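Local coordinates for beta-ketoacyl-[acyl-carrier-protein] synthase III (Pseudomonas aeruginosa, PDB 2X3E), which probably catalyses the first condensation of fatty acid synthesis, joining an acetyl unit from acetyl-CoA to malonyl-ACP to give 3-oxobutanoyl-ACP, at residues His46-Leu51 with Phe142-Asp147; Leu192-Val197 with Ala207-Arg212. The protein carries 1 engineered substitution. One frame throughout, in Å; residues are numbered along the deposited sequence.

Interaction 1 (His46-Leu51 with Phe142-Asp147)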
ATOM      1  N   HIS A  46     -22.442   0.544 -10.952  1.00 23.34           N
ATOM      2  CA  HIS A  46     -22.257   1.987 -10.939  1.00 22.38           C
ATOM      3  C   HIS A  46     -20.922   2.326 -11.593  1.00 21.93           C
ATOM      4  O   HIS A  46     -19.919   1.633 -11.377  1.00 20.92           O
ATOM      5  CB  HIS A  46     -22.345   2.527  -9.510  1.00 21.37           C
ATOM      6  CG  HIS A  46     -23.715   2.405  -8.914  1.00 21.00           C
ATOM      7  ND1 HIS A  46     -24.562   3.483  -8.773  1.00 20.46           N
ATOM      8  CD2 HIS A  46     -24.390   1.331  -8.439  1.00 20.99           C
ATOM      9  CE1 HIS A  46     -25.701   3.078  -8.238  1.00 20.99           C
ATOM     10  NE2 HIS A  46     -25.624   1.777  -8.028  1.00 22.17           N
ATOM     11  N   ILE A  47     -20.927   3.383 -12.407  1.00 22.10           N
ATOM     12  CA  ILE A  47     -19.800   3.707 -13.280  1.00 22.19           C
ATOM     13  C   ILE A  47     -19.258   5.094 -12.930  1.00 21.75           C
ATOM     14  O   ILE A  47     -19.978   6.090 -13.004  1.00 21.79           O
ATOM     15  CB  ILE A  47     -20.226   3.643 -14.774  1.00 23.51           C
ATOM     16  CG1 ILE A  47     -20.759   2.245 -15.129  1.00 24.32           C
ATOM     17  CG2 ILE A  47     -19.068   4.003 -15.691  1.00 23.76           C
ATOM     18  CD1 ILE A  47     -19.725   1.128 -15.010  1.00 23.36           C
ATOM     19  N   ALA A  48     -17.983   5.148 -12.556  1.00 21.06           N
ATOM     20  CA  ALA A  48     -17.373   6.378 -12.045  1.00 21.25           C
ATOM     21  C   ALA A  48     -17.311   7.499 -13.081  1.00 22.74           C
ATOM     22  O   ALA A  48     -17.456   8.670 -12.734  1.00 22.92           O
ATOM     23  CB  ALA A  48     -15.984   6.088 -11.495  1.00 19.92           C
ATOM     24  N   GLY A  49     -17.092   7.145 -14.345  1.00 24.57           N
ATOM     25  CA  GLY A  49     -17.068   8.136 -15.427  1.00 26.20           C
ATOM     26  C   GLY A  49     -15.894   9.086 -15.277  1.00 26.55           C
ATOM     27  O   GLY A  49     -14.743   8.655 -15.336  1.00 27.04           O
ATOM     28  N   ASP A  50     -16.172  10.373 -15.065  1.00 27.13           N
ATOM     29  CA  ASP A  50     -15.089  11.350 -14.869  1.00 27.06           C
ATOM     30  C   ASP A  50     -14.533  11.369 -13.443  1.00 25.48           C
ATOM     31  O   ASP A  50     -13.501  12.000 -13.199  1.00 25.34           O
ATOM     32  CB  ASP A  50     -15.495  12.771 -15.320  1.00 28.41           C
ATOM     33  CG  ASP A  50     -16.672  13.353 -14.539  1.00 29.68           C
ATOM     34  OD1 ASP A  50     -17.053  12.809 -13.481  1.00 31.73           O
ATOM     35  OD2 ASP A  50     -17.217  14.383 -14.996  1.00 33.88           O
ATOM     36  N   LEU A  51     -15.198  10.677 -12.516  1.00 24.18           N
ATOM     37  CA  LEU A  51     -14.732  10.581 -11.132  1.00 22.63           C
ATOM     38  C   LEU A  51     -13.672   9.493 -10.994  1.00 21.53           C
ATOM     39  O   LEU A  51     -13.752   8.457 -11.653  1.00 21.43           O
ATOM     40  CB  LEU A  51     -15.902  10.286 -10.183  1.00 22.49           C
ATOM     41  CG  LEU A  51     -17.022  11.331 -10.142  1.00 24.01           C
ATOM     42  CD1 LEU A  51     -18.049  10.941  -9.109  1.00 25.46           C
ATOM     43  CD2 LEU A  51     -16.482  12.720  -9.836  1.00 24.68           C
ATOM     44  N   PHE A 142     -12.618  -0.041 -11.176  1.00 16.42           N
ATOM     45  CA  PHE A 142     -12.220  -1.011 -12.197  1.00 16.98           C
ATOM     46  C   PHE A 142     -12.804  -0.752 -13.578  1.00 17.88           C
ATOM     47  O   PHE A 142     -12.190  -1.138 -14.568  1.00 18.08           O
ATOM     48  CB  PHE A 142     -12.557  -2.445 -11.760  1.00 16.70           C
ATOM     49  CG  PHE A 142     -11.391  -3.190 -11.179  1.00 16.03           C
ATOM     50  CD1 PHE A 142     -10.611  -2.619 -10.187  1.00 15.21           C
ATOM     51  CD2 PHE A 142     -11.070  -4.469 -11.624  1.00 16.17           C
ATOM     52  CE1 PHE A 142      -9.536  -3.305  -9.646  1.00 16.08           C
ATOM     53  CE2 PHE A 142      -9.996  -5.157 -11.088  1.00 15.93           C
ATOM     54  CZ  PHE A 142      -9.227  -4.571 -10.093  1.00 15.88           C
ATOM     55  N   SER A 143     -13.969  -0.113 -13.663  1.00 18.76           N
ATOM     56  CA  SER A 143     -14.565   0.185 -14.977  1.00 19.88           C
ATOM     57  C   SER A 143     -13.605   0.958 -15.883  1.00 20.59           C
ATOM     58  O   SER A 143     -13.635   0.785 -17.099  1.00 21.41           O
ATOM     59  CB  SER A 143     -15.887   0.947 -14.852  1.00 20.18           C
ATOM     60  OG  SER A 143     -15.673   2.316 -14.552  1.00 20.11           O
ATOM     61  N   HIS A 144     -12.748   1.798 -15.300  1.00 20.51           N
ATOM     62  CA  HIS A 144     -11.756   2.532 -16.099  1.00 21.22           C
ATOM     63  C   HIS A 144     -10.748   1.600 -16.760  1.00 21.14           C
ATOM     64  O   HIS A 144     -10.125   1.972 -17.749  1.00 21.76           O
ATOM     65  CB  HIS A 144     -10.990   3.554 -15.251  1.00 21.04           C
ATOM     66  CG  HIS A 144     -11.838   4.674 -14.740  1.00 22.69           C
ATOM     67  ND1 HIS A 144     -11.698   5.189 -13.470  1.00 23.64           N
ATOM     68  CD2 HIS A 144     -12.836   5.378 -15.323  1.00 24.05           C
ATOM     69  CE1 HIS A 144     -12.572   6.162 -13.293  1.00 23.29           C
ATOM     70  NE2 HIS A 144     -13.277   6.296 -14.402  1.00 25.13           N
ATOM     71  N   THR A 145     -10.604   0.392 -16.214  1.00 20.43           N
ATOM     72  CA  THR A 145      -9.555  -0.548 -16.604  1.00 20.23           C
ATOM     73  C   THR A 145     -10.060  -1.714 -17.461  1.00 20.62           C
ATOM     74  O   THR A 145      -9.281  -2.585 -17.844  1.00 20.89           O
ATOM     75  CB  THR A 145      -8.867  -1.136 -15.344  1.00 19.37           C
ATOM     76  OG1 THR A 145      -9.722  -2.114 -14.734  1.00 19.13           O
ATOM     77  CG2 THR A 145      -8.557  -0.037 -14.326  1.00 18.70           C
ATOM     78  N   LEU A 146     -11.354  -1.739 -17.764  1.00 20.62           N
ATOM     79  CA  LEU A 146     -11.930  -2.853 -18.509  1.00 21.02           C
ATOM     80  C   LEU A 146     -11.788  -2.642 -20.009  1.00 22.24           C
ATOM     81  O   LEU A 146     -11.849  -1.512 -20.497  1.00 21.99           O
ATOM     82  CB  LEU A 146     -13.405  -3.039 -18.145  1.00 20.87           C
ATOM     83  CG  LEU A 146     -13.690  -3.305 -16.664  1.00 19.88           C
ATOM     84  CD1 LEU A 146     -15.177  -3.563 -16.422  1.00 20.30           C
ATOM     85  CD2 LEU A 146     -12.845  -4.477 -16.135  1.00 19.02           C
ATOM     86  N   ASP A 147     -11.592  -3.742 -20.729  1.00 23.10           N
ATOM     87  CA  ASP A 147     -11.645  -3.741 -22.180  1.00 24.69           C
ATOM     88  C   ASP A 147     -13.080  -3.411 -22.583  1.00 25.60           C
ATOM     89  O   ASP A 147     -13.998  -4.130 -22.188  1.00 25.29           O
ATOM     90  CB  ASP A 147     -11.248  -5.125 -22.708  1.00 25.11           C
ATOM     91  CG  ASP A 147     -11.161  -5.192 -24.226  1.00 26.96           C
ATOM     92  OD1 ASP A 147     -11.715  -4.321 -24.934  1.00 27.61           O
ATOM     93  OD2 ASP A 147     -10.529  -6.148 -24.714  1.00 27.74           O
TER
HETATM   94  O   HOH W   1     -15.874   4.761 -15.732  1.00 20.25           O

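Interaction 2 (Leu192-Val197 with Ala207-Arg212)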
ATOM      1  N   LEU A 192      -5.339 -13.239 -12.352  1.00 21.81           N
ATOM      2  CA  LEU A 192      -6.101 -11.993 -12.399  1.00 21.89           C
ATOM      3  C   LEU A 192      -5.090 -10.866 -12.509  1.00 21.56           C
ATOM      4  O   LEU A 192      -4.232 -10.728 -11.632  1.00 20.82           O
ATOM      5  CB  LEU A 192      -6.900 -11.789 -11.103  1.00 21.51           C
ATOM      6  CG  LEU A 192      -7.921 -12.843 -10.668  1.00 23.34           C
ATOM      7  CD1 LEU A 192      -7.885 -13.038  -9.152  1.00 24.12           C
ATOM      8  CD2 LEU A 192      -9.328 -12.474 -11.123  1.00 25.31           C
ATOM      9  N   MET A 193      -5.180 -10.059 -13.563  1.00 21.73           N
ATOM     10  CA  MET A 193      -4.173  -9.025 -13.780  1.00 21.91           C
ATOM     11  C   MET A 193      -4.628  -7.817 -14.591  1.00 21.33           C
ATOM     12  O   MET A 193      -5.336  -7.946 -15.582  1.00 21.04           O
ATOM     13  CB  MET A 193      -2.948  -9.628 -14.473  1.00 23.00           C
ATOM     14  CG  MET A 193      -1.682  -8.799 -14.279  1.00 25.48           C
ATOM     15  SD  MET A 193      -0.302  -9.556 -15.111  1.00 33.73           S
ATOM     16  CE  MET A 193      -0.746  -9.221 -16.802  1.00 34.12           C
ATOM     17  N   THR A 194      -4.181  -6.645 -14.146  1.00 20.50           N
ATOM     18  CA  THR A 194      -4.190  -5.428 -14.948  1.00 20.55           C
ATOM     19  C   THR A 194      -2.732  -5.034 -15.121  1.00 20.98           C
ATOM     20  O   THR A 194      -2.090  -4.618 -14.163  1.00 20.09           O
ATOM     21  CB  THR A 194      -4.948  -4.288 -14.257  1.00 20.14           C
ATOM     22  OG1 THR A 194      -6.277  -4.721 -13.961  1.00 19.91           O
ATOM     23  CG2 THR A 194      -5.007  -3.049 -15.161  1.00 19.82           C
ATOM     24  N   PRO A 195      -2.190  -5.191 -16.337  1.00 21.90           N
ATOM     25  CA  PRO A 195      -0.769  -4.877 -16.521  1.00 22.70           C
ATOM     26  C   PRO A 195      -0.435  -3.407 -16.284  1.00 23.13           C
ATOM     27  O   PRO A 195      -1.318  -2.545 -16.367  1.00 22.67           O
ATOM     28  CB  PRO A 195      -0.498  -5.250 -17.979  1.00 23.63           C
ATOM     29  CG  PRO A 195      -1.623  -6.136 -18.393  1.00 23.65           C
ATOM     30  CD  PRO A 195      -2.797  -5.791 -17.539  1.00 22.79           C
ATOM     31  N   ALA A 196       0.831  -3.138 -15.973  1.00 23.81           N
ATOM     32  CA  ALA A 196       1.329  -1.769 -15.911  1.00 24.81           C
ATOM     33  C   ALA A 196       1.461  -1.222 -17.326  1.00 26.71           C
ATOM     34  O   ALA A 196       1.628  -1.980 -18.279  1.00 27.19           O
ATOM     35  CB  ALA A 196       2.673  -1.720 -15.208  1.00 24.61           C
ATOM     36  N   VAL A 197       1.386   0.098 -17.449  1.00 28.19           N
ATOM     37  CA  VAL A 197       1.590   0.774 -18.729  1.00 30.17           C
ATOM     38  C   VAL A 197       3.036   0.587 -19.206  1.00 31.53           C
ATOM     39  O   VAL A 197       3.968   0.656 -18.406  1.00 31.44           O
ATOM     40  CB  VAL A 197       1.264   2.289 -18.617  1.00 30.11           C
ATOM     41  CG1 VAL A 197       2.217   2.984 -17.645  1.00 30.19           C
ATOM     42  CG2 VAL A 197       1.330   2.952 -19.974  1.00 32.39           C
ATOM     43  N   ALA A 207      -2.837   4.204 -23.269  1.00 38.31           N
ATOM     44  CA  ALA A 207      -2.560   2.846 -22.819  1.00 37.33           C
ATOM     45  C   ALA A 207      -3.721   1.923 -23.173  1.00 36.85           C
ATOM     46  O   ALA A 207      -4.869   2.360 -23.251  1.00 36.94           O
ATOM     47  CB  ALA A 207      -2.306   2.836 -21.320  1.00 36.05           C
ATOM     48  N   SER A 208      -3.408   0.650 -23.406  1.00 36.27           N
ATOM     49  CA  SER A 208      -4.418  -0.392 -23.605  1.00 35.53           C
ATOM     50  C   SER A 208      -4.203  -1.512 -22.581  1.00 34.08           C
ATOM     51  O   SER A 208      -4.386  -2.694 -22.887  1.00 34.01           O
ATOM     52  CB  SER A 208      -4.342  -0.947 -25.030  1.00 36.90           C
ATOM     53  OG  SER A 208      -4.459   0.093 -25.988  1.00 38.03           O
ATOM     54  N   ASN A 209      -3.820  -1.129 -21.360  1.00 32.18           N
ATOM     55  CA  ASN A 209      -3.566  -2.094 -20.289  1.00 30.78           C
ATOM     56  C   ASN A 209      -4.868  -2.448 -19.563  1.00 29.51           C
ATOM     57  O   ASN A 209      -5.258  -1.790 -18.589  1.00 29.09           O
ATOM     58  CB  ASN A 209      -2.479  -1.587 -19.322  1.00 30.21           C
ATOM     59  CG  ASN A 209      -2.836  -0.263 -18.647  1.00 29.94           C
ATOM     60  OD1 ASN A 209      -3.274   0.685 -19.300  1.00 29.42           O
ATOM     61  ND2 ASN A 209      -2.622  -0.192 -17.335  1.00 28.78           N
ATOM     62  N   TYR A 210      -5.548  -3.474 -20.068  1.00 28.85           N
ATOM     63  CA  TYR A 210      -6.870  -3.848 -19.578  1.00 27.64           C
ATOM     64  C   TYR A 210      -6.808  -4.989 -18.573  1.00 26.48           C
ATOM     65  O   TYR A 210      -5.931  -5.857 -18.646  1.00 26.53           O
ATOM     66  CB  TYR A 210      -7.782  -4.275 -20.733  1.00 28.32           C
ATOM     67  CG  TYR A 210      -8.052  -3.212 -21.783  1.00 28.86           C
ATOM     68  CD1 TYR A 210      -7.974  -3.516 -23.137  1.00 30.09           C
ATOM     69  CD2 TYR A 210      -8.395  -1.909 -21.421  1.00 28.06           C
ATOM     70  CE1 TYR A 210      -8.227  -2.553 -24.112  1.00 31.05           C
ATOM     71  CE2 TYR A 210      -8.650  -0.938 -22.388  1.00 29.56           C
ATOM     72  CZ  TYR A 210      -8.562  -1.269 -23.733  1.00 30.86           C
ATOM     73  OH  TYR A 210      -8.812  -0.321 -24.699  1.00 31.99           O
ATOM     74  N   PHE A 211      -7.769  -5.000 -17.656  1.00 25.21           N
ATOM     75  CA  PHE A 211      -7.899  -6.090 -16.700  1.00 24.20           C
ATOM     76  C   PHE A 211      -8.278  -7.375 -17.435  1.00 25.14           C
ATOM     77  O   PHE A 211      -9.148  -7.362 -18.315  1.00 25.27           O
ATOM     78  CB  PHE A 211      -8.961  -5.773 -15.652  1.00 23.58           C
ATOM     79  CG  PHE A 211      -9.233  -6.914 -14.705  1.00 22.30           C
ATOM     80  CD1 PHE A 211     -10.369  -7.697 -14.848  1.00 22.67           C
ATOM     81  CD2 PHE A 211      -8.339  -7.215 -13.684  1.00 21.13           C
ATOM     82  CE1 PHE A 211     -10.619  -8.750 -13.982  1.00 22.38           C
ATOM     83  CE2 PHE A 211      -8.581  -8.261 -12.818  1.00 20.99           C
ATOM     84  CZ  PHE A 211      -9.719  -9.036 -12.969  1.00 21.16           C
ATOM     85  N   ARG A 212      -7.608  -8.470 -17.083  1.00 25.30           N
ATOM     86  CA  ARG A 212      -7.974  -9.789 -17.580  1.00 26.51           C
ATOM     87  C   ARG A 212      -8.071 -10.782 -16.433  1.00 26.41           C
ATOM     88  O   ARG A 212      -7.362 -10.661 -15.426  1.00 24.82           O
ATOM     89  CB  ARG A 212      -6.986 -10.286 -18.642  1.00 27.61           C
ATOM     90  CG  ARG A 212      -5.557 -10.513 -18.174  1.00 28.63           C
ATOM     91  CD  ARG A 212      -4.806 -11.383 -19.183  1.00 31.72           C
ATOM     92  NE  ARG A 212      -3.353 -11.312 -19.026  1.00 33.22           N
ATOM     93  CZ  ARG A 212      -2.644 -11.951 -18.094  1.00 33.81           C
ATOM     94  NH1 ARG A 212      -3.231 -12.730 -17.190  1.00 32.55           N
ATOM     95  NH2 ARG A 212      -1.320 -11.806 -18.069  1.00 35.39           N
TER

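Interaction 1 (His46-Leu51 with Phe142-Asp147)
Ile47 and Ser143 bring their backbones closest, with 6.5 Å between their CA atoms, and the ring end of His144 reaches the type II' turn from Ala48 to Leu51. The turn is closed by the bond from Leu51 N to Ala48 O. Gly49 takes its second position, where the positive phi of 66° favours glycine. The imidazole of His144 carries the direct hydrogen bond. A chi1 of -66° sets its CG beside the backbone N, anti to the carbonyl carbon. The ring end, not CB, comes near the turn. His144 NE2 donates to Gly49 O at 2.9 Å, with an N-H...O angle of 152°. The donor is tilted from the carbonyl plane. Leu51 O lies at the ring edge, 3.1 Å from His144 CE1. Ala48 CB packs obliquely on the same ring, 3.9 Å from His144 CE1. The ring's other nitrogen, ND1, has a weak hydrogen bond with Thr141 OG1.

Ser143 makes the second part of the contact. Ser143 CB touches Ile47 CD1 at 3.8 Å. Ser143 OG accepts from a water at 2.7 Å, and this water accepts from Gly49 N at 3.0 Å. The same OG bonds to Asp159 OD2, which also binds Ala48 N.

The contact joins the loop before helix 53-68 to the loop after strand 133-140 at the surface. The bond to Gly49 O would favour a proton on NE2, and Leu51 O near CE1 would probably polarise that C-H. Much of the chemistry thus rests on backbone groups of the turn, reached by one imidazole, one water and the shared carboxylate of Asp159.

Interaction 2 (Leu192-Val197 with Ala207-Arg212)
Most of the surface buried here belongs to Met193, Arg212 and Asn209. The first two form an antiparallel hydrogen-bonded pair. Met193 N donates to Arg212 O at 2.9 Å, and Arg212 N donates to Met193 O at 2.8 Å. The two side chains lie side by side on one face of the sheet and point the same way. Arg212 CG sits between the backbone N and the carbonyl carbon (chi1 64°), 3.7 Å from Met193 O. From CG to NE the chain is extended. Met193 CB lies over one face of the guanidinium, offset toward its rim. The Met193 methyl CE comes over a face too, but its approach to NH2 is too short to be trusted in detail. Arg212 NH1 bonds to Asp190 O, a bond that would limit rotation of the guanidinium.

This pairing belongs to the two-stranded sheet of 192-195 and 212-213, whose intervening chain carries helix 199-204. Thr194 and Pro195 pair with a strand of the second subunit, and the sheet runs on across the dimer interface.

Beyond the Met193-Arg212 pair, Asn209 carries the contact. It is the centre of an inverse gamma turn. Asn209 ND2 donates to Pro195 O at 2.9 Å, with an N-H...O angle of 164°, and that oxygen lies close to the amide plane. Asn209 CB also touches Pro195 O, at 3.3 Å. The backbone O of Asn209 bonds to Arg199 NH2 of the second subunit. Between these sites Thr194 OG1 meets the edge of the Phe211 ring, 3.2 Å from Phe211 CD2. On the far side of Met193, Leu192 CD2 touches Phe211 CZ at 3.9 Å.

Interaction 1 is a surface contact between two loops, and interaction 2 is partly buried. Both touch the second subunit, but only interaction 2 includes residues that pair with one of its strands. They share no segment but touch directly. Thr145 O probably accepts a hydrogen bond from Phe211 N, 2.9 Å away, and Tyr210 packs on Leu146 and Asp147. The rings of Phe142 and Phe211 meet edge-to-face. Side-chain-to-backbone and water-mediated bonds mark interaction 1, whereas interaction 2 rests largely on strand pairing, with apolar packing beside it. Both approach the predicted active site: Ser143 lies about 11 Å from Asn280, Phe211 about 7 Å from it, and Leu192 about 7 Å from the engineered Ala112, side chain to side chain.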